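Local coordinates for hypothetical protein PAE2307 (Pyrobaculum aerophilum, PDB 1WVQ), which probably acts as an adenosine-specific kinase and carries a stably phosphorylated histidine, at residues Y36-T41 against L100-N105; I75-K80 against V88-N93. All blocks are in the same frame, centred on the assembly; numbering follows the deposited sequence.

How the interactions relate
Interactions 1 and 2 build up the two sides of the antiparallel sheet of strands 60-65, 47-53, 87-92, 20-25 and 111-116, with strand 87-92 in the middle. In interaction 1 helices 31-40 and 96-104 pair over one face; in interaction 2 helix 68-81 packs on the other. Their centres lie about 15 Å apart. Along the chain, 75-80 and 88-93 fall between 36-41 and 100-105, and strand 87-92 runs on to helix 96-104. Alternate residues of that strand serve the two layers: V88 and Y90 face helix 68-81, whereas I89 CD1 meets I103 CD1 at 3.8 Å. One central strand thus ties both helical layers into a common core.

Interaction 1 (Y36-T41 against L100-N105); sequences YEALVT and LNAIKN
A38 and A102 face each other methyl to methyl where two helices lie next to one another on an antiparallel sheet, forming one helical layer of an alpha+beta arrangement. The CA-CB bonds of both alanines point at the opposing helix, and CB of A38 stands 4.1 Å from CB of A102. With nothing beyond CB on either side, the backbones come close, the CA atoms of A38 and A102 being 5.7 Å apart.

Nearer the sheet, L39 and I103 make the second, looser touch. Neither side chain starts out at the other helix, but the branches reach inward, and CD2 of L39 comes to 4.4 Å from CD1 of I103. In I103 the chain is extended at chi2 (171°), which carries CD1 out to the leucine. Both residues are buried and rest on I89 of strand 87-92; L39 also packs on F48, and I103 on I112 and I22. The contact is therefore wholly apolar, with no hydrogen bond between the helices, and its interior side is closed by the sheet.

Some polar groups at the margins engage other subunits. E37 makes salt bridges to K166 of two neighbouring subunits, while the ammonium of K104 reaches the carbonyl oxygens of K104 and V109 of another subunit. Within its own helix K104 also gives NZ to OD1 of N101, 2.9 Å away and nearly in line with that C=O. At the end of helix 31-40, the hydroxyl OG1 of T41 donates to the carbonyl O of E37 at 2.6 Å, on the opposite face of the carbonyl plane from T41 N.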
ATOM      1  N   TYR A  36     -17.797  -5.400  -0.878  1.00  9.26           N
ATOM      2  CA  TYR A  36     -18.283  -6.660  -0.327  1.00  8.73           C
ATOM      3  C   TYR A  36     -17.090  -7.600  -0.151  1.00  9.06           C
ATOM      4  O   TYR A  36     -16.925  -8.233   0.890  1.00  9.18           O
ATOM      5  CB  TYR A  36     -19.317  -7.291  -1.275  1.00  9.94           C
ATOM      6  CG  TYR A  36     -19.613  -8.751  -0.981  1.00  9.88           C
ATOM      7  CD1 TYR A  36     -18.812  -9.765  -1.501  1.00  9.89           C
ATOM      8  CD2 TYR A  36     -20.663  -9.112  -0.142  1.00  9.45           C
ATOM      9  CE1 TYR A  36     -19.045 -11.104  -1.189  1.00 10.19           C
ATOM     10  CE2 TYR A  36     -20.907 -10.444   0.176  1.00 10.92           C
ATOM     11  CZ  TYR A  36     -20.095 -11.431  -0.346  1.00 11.05           C
ATOM     12  OH  TYR A  36     -20.316 -12.742   0.001  1.00 12.48           O
ATOM     13  N   GLU A  37     -16.254  -7.677  -1.180  1.00  8.60           N
ATOM     14  CA  GLU A  37     -15.088  -8.551  -1.150  1.00  8.71           C
ATOM     15  C   GLU A  37     -14.065  -8.143  -0.104  1.00  9.75           C
ATOM     16  O   GLU A  37     -13.506  -8.992   0.589  1.00  9.50           O
ATOM     17  CB  GLU A  37     -14.452  -8.603  -2.541  1.00  9.27           C
ATOM     18  CG  GLU A  37     -15.306  -9.371  -3.542  1.00 10.73           C
ATOM     19  CD  GLU A  37     -14.635  -9.545  -4.885  1.00 10.65           C
ATOM     20  OE1 GLU A  37     -13.412  -9.772  -4.913  1.00 10.96           O
ATOM     21  OE2 GLU A  37     -15.336  -9.474  -5.913  1.00 11.88           O
ATOM     22  N   ALA A  38     -13.828  -6.844   0.019  1.00  8.77           N
ATOM     23  CA  ALA A  38     -12.871  -6.342   0.995  1.00  8.48           C
ATOM     24  C   ALA A  38     -13.288  -6.767   2.403  1.00 10.01           C
ATOM     25  O   ALA A  38     -12.451  -7.128   3.230  1.00 10.48           O
ATOM     26  CB  ALA A  38     -12.793  -4.821   0.904  1.00  9.92           C
ATOM     27  N   LEU A  39     -14.591  -6.733   2.663  1.00  9.32           N
ATOM     28  CA  LEU A  39     -15.100  -7.103   3.975  1.00  9.89           C
ATOM     29  C   LEU A  39     -15.060  -8.605   4.247  1.00 10.15           C
ATOM     30  O   LEU A  39     -14.479  -9.036   5.241  1.00 10.05           O
ATOM     31  CB  LEU A  39     -16.530  -6.574   4.145  1.00 10.54           C
ATOM     32  CG  LEU A  39     -16.658  -5.046   4.121  1.00  9.68           C
ATOM     33  CD1 LEU A  39     -18.120  -4.657   3.985  1.00 13.79           C
ATOM     34  CD2 LEU A  39     -16.064  -4.444   5.386  1.00 11.00           C
ATOM     35  N   VAL A  40     -15.649  -9.406   3.359  1.00 10.22           N
ATOM     36  CA  VAL A  40     -15.686 -10.852   3.571  1.00 11.10           C
ATOM     37  C   VAL A  40     -14.329 -11.544   3.602  1.00 10.94           C
ATOM     38  O   VAL A  40     -14.183 -12.584   4.241  1.00 11.82           O
ATOM     39  CB  VAL A  40     -16.578 -11.575   2.514  1.00 13.23           C
ATOM     40  CG1 VAL A  40     -17.963 -10.974   2.504  1.00 17.60           C
ATOM     41  CG2 VAL A  40     -15.947 -11.509   1.127  1.00 12.04           C
ATOM     42  N   THR A  41     -13.332 -10.975   2.929  1.00  9.85           N
ATOM     43  CA  THR A  41     -12.004 -11.583   2.902  1.00 10.28           C
ATOM     44  C   THR A  41     -11.090 -11.056   4.005  1.00 10.15           C
ATOM     45  O   THR A  41      -9.945 -11.492   4.129  1.00 10.70           O
ATOM     46  CB  THR A  41     -11.308 -11.363   1.533  1.00 10.41           C
ATOM     47  OG1 THR A  41     -11.143  -9.960   1.290  1.00 11.21           O
ATOM     48  CG2 THR A  41     -12.131 -11.971   0.414  1.00 11.38           C
ATOM     49  N   LEU A 100     -10.291  -1.510   7.464  1.00  9.12           N
ATOM     50  CA  LEU A 100     -10.051  -0.216   6.834  1.00  8.52           C
ATOM     51  C   LEU A 100      -8.971  -0.116   5.764  1.00  8.55           C
ATOM     52  O   LEU A 100      -9.185   0.535   4.747  1.00  8.90           O
ATOM     53  CB  LEU A 100      -9.826   0.863   7.903  1.00  8.66           C
ATOM     54  CG  LEU A 100     -11.111   1.407   8.546  1.00  8.82           C
ATOM     55  CD1 LEU A 100     -10.775   2.233   9.775  1.00 10.41           C
ATOM     56  CD2 LEU A 100     -11.880   2.239   7.525  1.00 10.28           C
ATOM     57  N   ASN A 101      -7.818  -0.744   5.949  1.00  7.76           N
ATOM     58  CA  ASN A 101      -6.800  -0.611   4.910  1.00  9.16           C
ATOM     59  C   ASN A 101      -7.222  -1.277   3.601  1.00  9.76           C
ATOM     60  O   ASN A 101      -6.888  -0.796   2.513  1.00 10.52           O
ATOM     61  CB  ASN A 101      -5.450  -1.135   5.409  1.00  9.07           C
ATOM     62  CG  ASN A 101      -4.768  -0.156   6.353  1.00  9.72           C
ATOM     63  OD1 ASN A 101      -5.288   0.929   6.631  1.00 10.86           O
ATOM     64  ND2 ASN A 101      -3.598  -0.535   6.849  1.00 10.60           N
ATOM     65  N   ALA A 102      -7.981  -2.364   3.695  1.00  8.90           N
ATOM     66  CA  ALA A 102      -8.461  -3.027   2.491  1.00  8.69           C
ATOM     67  C   ALA A 102      -9.420  -2.061   1.792  1.00  9.56           C
ATOM     68  O   ALA A 102      -9.394  -1.908   0.572  1.00 10.75           O
ATOM     69  CB  ALA A 102      -9.173  -4.323   2.851  1.00 10.40           C
ATOM     70  N   ILE A 103     -10.254  -1.385   2.568  1.00  8.37           N
ATOM     71  CA  ILE A 103     -11.191  -0.437   1.987  1.00  8.65           C
ATOM     72  C   ILE A 103     -10.467   0.731   1.316  1.00  8.83           C
ATOM     73  O   ILE A 103     -10.832   1.137   0.216  1.00 10.09           O
ATOM     74  CB  ILE A 103     -12.158   0.088   3.059  1.00  8.16           C
ATOM     75  CG1 ILE A 103     -13.059  -1.060   3.521  1.00 10.04           C
ATOM     76  CG2 ILE A 103     -12.994   1.239   2.505  1.00  8.97           C
ATOM     77  CD1 ILE A 103     -13.901  -0.724   4.733  1.00  9.75           C
ATOM     78  N   LYS A 104      -9.436   1.258   1.969  1.00  8.81           N
ATOM     79  CA  LYS A 104      -8.669   2.374   1.416  1.00  8.86           C
ATOM     80  C   LYS A 104      -8.056   2.029   0.062  1.00  9.76           C
ATOM     81  O   LYS A 104      -7.942   2.890  -0.814  1.00 11.10           O
ATOM     82  CB  LYS A 104      -7.526   2.772   2.359  1.00  9.05           C
ATOM     83  CG  LYS A 104      -7.935   3.280   3.729  1.00  9.70           C
ATOM     84  CD  LYS A 104      -6.690   3.458   4.587  1.00 10.86           C
ATOM     85  CE  LYS A 104      -7.041   3.760   6.034  1.00  9.58           C
ATOM     86  NZ  LYS A 104      -5.824   3.754   6.913  1.00 10.35           N
ATOM     87  N   ASN A 105      -7.669   0.767  -0.092  1.00  9.83           N
ATOM     88  CA  ASN A 105      -7.018   0.271  -1.298  1.00 11.78           C
ATOM     89  C   ASN A 105      -7.932  -0.172  -2.426  1.00  9.99           C
ATOM     90  O   ASN A 105      -7.449  -0.610  -3.468  1.00 10.40           O
ATOM     91  CB  ASN A 105      -6.078  -0.877  -0.931  1.00 15.68           C
ATOM     92  CG  ASN A 105      -4.959  -0.439  -0.003  1.00 21.33           C
ATOM     93  OD1 ASN A 105      -4.319  -1.266   0.648  1.00 25.77           O
ATOM     94  ND2 ASN A 105      -4.712   0.863   0.055  1.00 22.22           N
TER

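Interaction 2 (I75-K80 against V88-N93)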
ATOM      1  N   ILE A  75     -28.682   0.716   3.798  1.00 11.48           N
ATOM      2  CA  ILE A  75     -29.562   1.252   2.771  1.00 12.40           C
ATOM      3  C   ILE A  75     -30.278   2.504   3.270  1.00 12.24           C
ATOM      4  O   ILE A  75     -30.331   3.523   2.574  1.00 13.07           O
ATOM      5  CB  ILE A  75     -30.631   0.225   2.357  1.00 11.54           C
ATOM      6  CG1 ILE A  75     -29.972  -0.962   1.651  1.00 12.72           C
ATOM      7  CG2 ILE A  75     -31.655   0.889   1.438  1.00 13.35           C
ATOM      8  CD1 ILE A  75     -30.937  -2.097   1.322  1.00 13.33           C
ATOM      9  N   ASP A  76     -30.834   2.429   4.475  1.00 12.91           N
ATOM     10  CA  ASP A  76     -31.551   3.576   5.013  1.00 14.18           C
ATOM     11  C   ASP A  76     -30.677   4.814   5.155  1.00 13.96           C
ATOM     12  O   ASP A  76     -31.122   5.918   4.854  1.00 15.49           O
ATOM     13  CB  ASP A  76     -32.202   3.229   6.357  1.00 16.36           C
ATOM     14  CG  ASP A  76     -33.336   2.223   6.209  1.00 21.14           C
ATOM     15  OD1 ASP A  76     -33.857   2.086   5.080  1.00 22.71           O
ATOM     16  OD2 ASP A  76     -33.713   1.578   7.217  1.00 23.31           O
ATOM     17  N   LEU A  77     -29.433   4.644   5.591  1.00 12.80           N
ATOM     18  CA  LEU A  77     -28.569   5.802   5.734  1.00 12.28           C
ATOM     19  C   LEU A  77     -28.244   6.401   4.364  1.00 11.94           C
ATOM     20  O   LEU A  77     -28.144   7.620   4.225  1.00 12.12           O
ATOM     21  CB  LEU A  77     -27.275   5.440   6.475  1.00 12.52           C
ATOM     22  CG  LEU A  77     -26.407   6.654   6.845  1.00 12.17           C
ATOM     23  CD1 LEU A  77     -27.214   7.617   7.712  1.00 13.64           C
ATOM     24  CD2 LEU A  77     -25.159   6.198   7.586  1.00 12.47           C
ATOM     25  N   CYS A  78     -28.073   5.546   3.357  1.00 11.17           N
ATOM     26  CA  CYS A  78     -27.788   6.031   2.008  1.00 12.15           C
ATOM     27  C   CYS A  78     -28.967   6.853   1.495  1.00 12.55           C
ATOM     28  O   CYS A  78     -28.781   7.884   0.852  1.00 12.49           O
ATOM     29  CB  CYS A  78     -27.520   4.865   1.048  1.00 10.82           C
ATOM     30  SG  CYS A  78     -25.803   4.283   1.052  1.00 12.13           S
ATOM     31  N   LYS A  79     -30.180   6.394   1.783  1.00 12.60           N
ATOM     32  CA  LYS A  79     -31.382   7.103   1.355  1.00 13.83           C
ATOM     33  C   LYS A  79     -31.515   8.455   2.046  1.00 14.06           C
ATOM     34  O   LYS A  79     -31.985   9.419   1.441  1.00 15.76           O
ATOM     35  CB  LYS A  79     -32.623   6.254   1.633  1.00 15.30           C
ATOM     36  CG  LYS A  79     -32.731   5.029   0.739  1.00 18.87           C
ATOM     37  CD  LYS A  79     -33.804   4.053   1.207  1.00 21.19           C
ATOM     38  CE  LYS A  79     -35.205   4.617   1.070  1.00 23.16           C
ATOM     39  NZ  LYS A  79     -36.232   3.626   1.514  1.00 23.52           N
ATOM     40  N   LYS A  80     -31.104   8.532   3.308  1.00 13.06           N
ATOM     41  CA  LYS A  80     -31.190   9.788   4.047  1.00 14.21           C
ATOM     42  C   LYS A  80     -30.113  10.781   3.611  1.00 13.28           C
ATOM     43  O   LYS A  80     -30.389  11.972   3.431  1.00 13.84           O
ATOM     44  CB  LYS A  80     -31.079   9.532   5.550  1.00 15.99           C
ATOM     45  CG  LYS A  80     -32.178   8.643   6.105  1.00 20.51           C
ATOM     46  CD  LYS A  80     -32.161   8.636   7.623  1.00 24.20           C
ATOM     47  CE  LYS A  80     -32.968   7.465   8.177  1.00 27.00           C
ATOM     48  NZ  LYS A  80     -34.342   7.396   7.608  1.00 28.73           N
ATOM     49  N   VAL A  88     -21.994   3.382   2.503  1.00  8.73           N
ATOM     50  CA  VAL A  88     -22.162   3.175   3.939  1.00  9.00           C
ATOM     51  C   VAL A  88     -21.957   1.705   4.259  1.00  9.36           C
ATOM     52  O   VAL A  88     -22.472   0.836   3.557  1.00  9.39           O
ATOM     53  CB  VAL A  88     -23.588   3.574   4.413  1.00  9.70           C
ATOM     54  CG1 VAL A  88     -23.748   3.270   5.902  1.00 10.47           C
ATOM     55  CG2 VAL A  88     -23.838   5.053   4.149  1.00 10.60           C
ATOM     56  N   ILE A  89     -21.205   1.437   5.321  1.00  9.93           N
ATOM     57  CA  ILE A  89     -20.937   0.074   5.754  1.00  9.59           C
ATOM     58  C   ILE A  89     -21.228  -0.044   7.243  1.00  9.62           C
ATOM     59  O   ILE A  89     -20.794   0.791   8.030  1.00  9.70           O
ATOM     60  CB  ILE A  89     -19.447  -0.313   5.555  1.00  8.55           C
ATOM     61  CG1 ILE A  89     -19.075  -0.282   4.072  1.00  9.87           C
ATOM     62  CG2 ILE A  89     -19.187  -1.705   6.140  1.00  9.33           C
ATOM     63  CD1 ILE A  89     -17.581  -0.379   3.826  1.00 11.73           C
ATOM     64  N   TYR A  90     -21.987  -1.068   7.617  1.00 10.18           N
ATOM     65  CA  TYR A  90     -22.261  -1.346   9.025  1.00 10.03           C
ATOM     66  C   TYR A  90     -21.675  -2.734   9.264  1.00 10.63           C
ATOM     67  O   TYR A  90     -21.924  -3.665   8.488  1.00 10.30           O
ATOM     68  CB  TYR A  90     -23.765  -1.360   9.336  1.00 10.61           C
ATOM     69  CG  TYR A  90     -24.369   0.001   9.626  1.00 10.32           C
ATOM     70  CD1 TYR A  90     -24.891   0.787   8.604  1.00 10.65           C
ATOM     71  CD2 TYR A  90     -24.452   0.484  10.934  1.00 10.73           C
ATOM     72  CE1 TYR A  90     -25.491   2.022   8.870  1.00 11.11           C
ATOM     73  CE2 TYR A  90     -25.050   1.719  11.212  1.00 11.49           C
ATOM     74  CZ  TYR A  90     -25.571   2.478  10.175  1.00 12.15           C
ATOM     75  OH  TYR A  90     -26.215   3.670  10.445  1.00 12.38           O
ATOM     76  N   ILE A  91     -20.887  -2.869  10.327  1.00 11.07           N
ATOM     77  CA  ILE A  91     -20.261  -4.145  10.645  1.00 11.01           C
ATOM     78  C   ILE A  91     -20.413  -4.588  12.093  1.00 11.12           C
ATOM     79  O   ILE A  91     -20.435  -3.771  13.017  1.00 10.89           O
ATOM     80  CB  ILE A  91     -18.737  -4.137  10.356  1.00 11.65           C
ATOM     81  CG1 ILE A  91     -18.090  -2.896  10.976  1.00 12.51           C
ATOM     82  CG2 ILE A  91     -18.479  -4.235   8.862  1.00 12.78           C
ATOM     83  CD1 ILE A  91     -16.571  -2.935  10.957  1.00 14.45           C
ATOM     84  N   ARG A  92     -20.507  -5.905  12.253  1.00 11.47           N
ATOM     85  CA  ARG A  92     -20.592  -6.576  13.547  1.00 12.42           C
ATOM     86  C   ARG A  92     -19.561  -7.701  13.470  1.00 12.73           C
ATOM     87  O   ARG A  92     -19.242  -8.188  12.380  1.00 12.23           O
ATOM     88  CB  ARG A  92     -21.972  -7.206  13.773  1.00 13.82           C
ATOM     89  CG  ARG A  92     -23.085  -6.265  14.197  1.00 16.01           C
ATOM     90  CD  ARG A  92     -24.366  -7.079  14.420  1.00 20.00           C
ATOM     91  NE  ARG A  92     -25.539  -6.251  14.697  1.00 22.05           N
ATOM     92  CZ  ARG A  92     -25.795  -5.656  15.859  1.00 23.64           C
ATOM     93  NH1 ARG A  92     -24.963  -5.786  16.887  1.00 23.72           N
ATOM     94  NH2 ARG A  92     -26.895  -4.924  15.988  1.00 23.95           N
ATOM     95  N   ASN A  93     -19.045  -8.106  14.625  1.00 12.75           N
ATOM     96  CA  ASN A  93     -18.070  -9.190  14.724  1.00 13.79           C
ATOM     97  C   ASN A  93     -16.770  -8.896  14.002  1.00 13.38           C
ATOM     98  O   ASN A  93     -16.082  -9.798  13.519  1.00 14.26           O
ATOM     99  CB  ASN A  93     -18.695 -10.483  14.214  1.00 17.16           C
ATOM    100  CG  ASN A  93     -20.010 -10.775  14.894  1.00 20.06           C
ATOM    101  OD1 ASN A  93     -20.096 -10.773  16.128  1.00 23.13           O
ATOM    102  ND2 ASN A  93     -21.052 -11.010  14.102  1.00 23.60           N
TER
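V88 points from strand 87-92 toward helix 68-81; both its methyls pack on L77, and CG2 also meets C78. The axes of 75-80 and 88-92 approach to 8.4 Å, with directions 152° apart, as a helix lying on the face of an antiparallel sheet.

CG1 of V88 sits 3.7 Å from CD2 of L77, and CG2 of V88 lies 3.7 Å from SG of C78. The L77 and V88 side chains cross at about a right angle. The CA-CB bond of L77 points toward the strand, and with CG anti to the backbone N (chi1 -172°) CD2 is brought against V88; it reaches on to Y90, with CD2 of L77 4.0 Å from OH of Y90 and oblique to the ring. That hydroxyl is hydrogen-bonded to the carbonyl of P14, and L77 continues onto I11 and V13 of strand 7-13, so the second sheet closes over this core.

An alanine in place of V88 would probably leave CD2 of L77 and SG of C78 without their main partners on the strand. All four touching residues are buried and no hydrogen bond spans the contact, which implies that helix and strand are held here by shape and dispersion, the tyrosine's polar end being satisfied at P14.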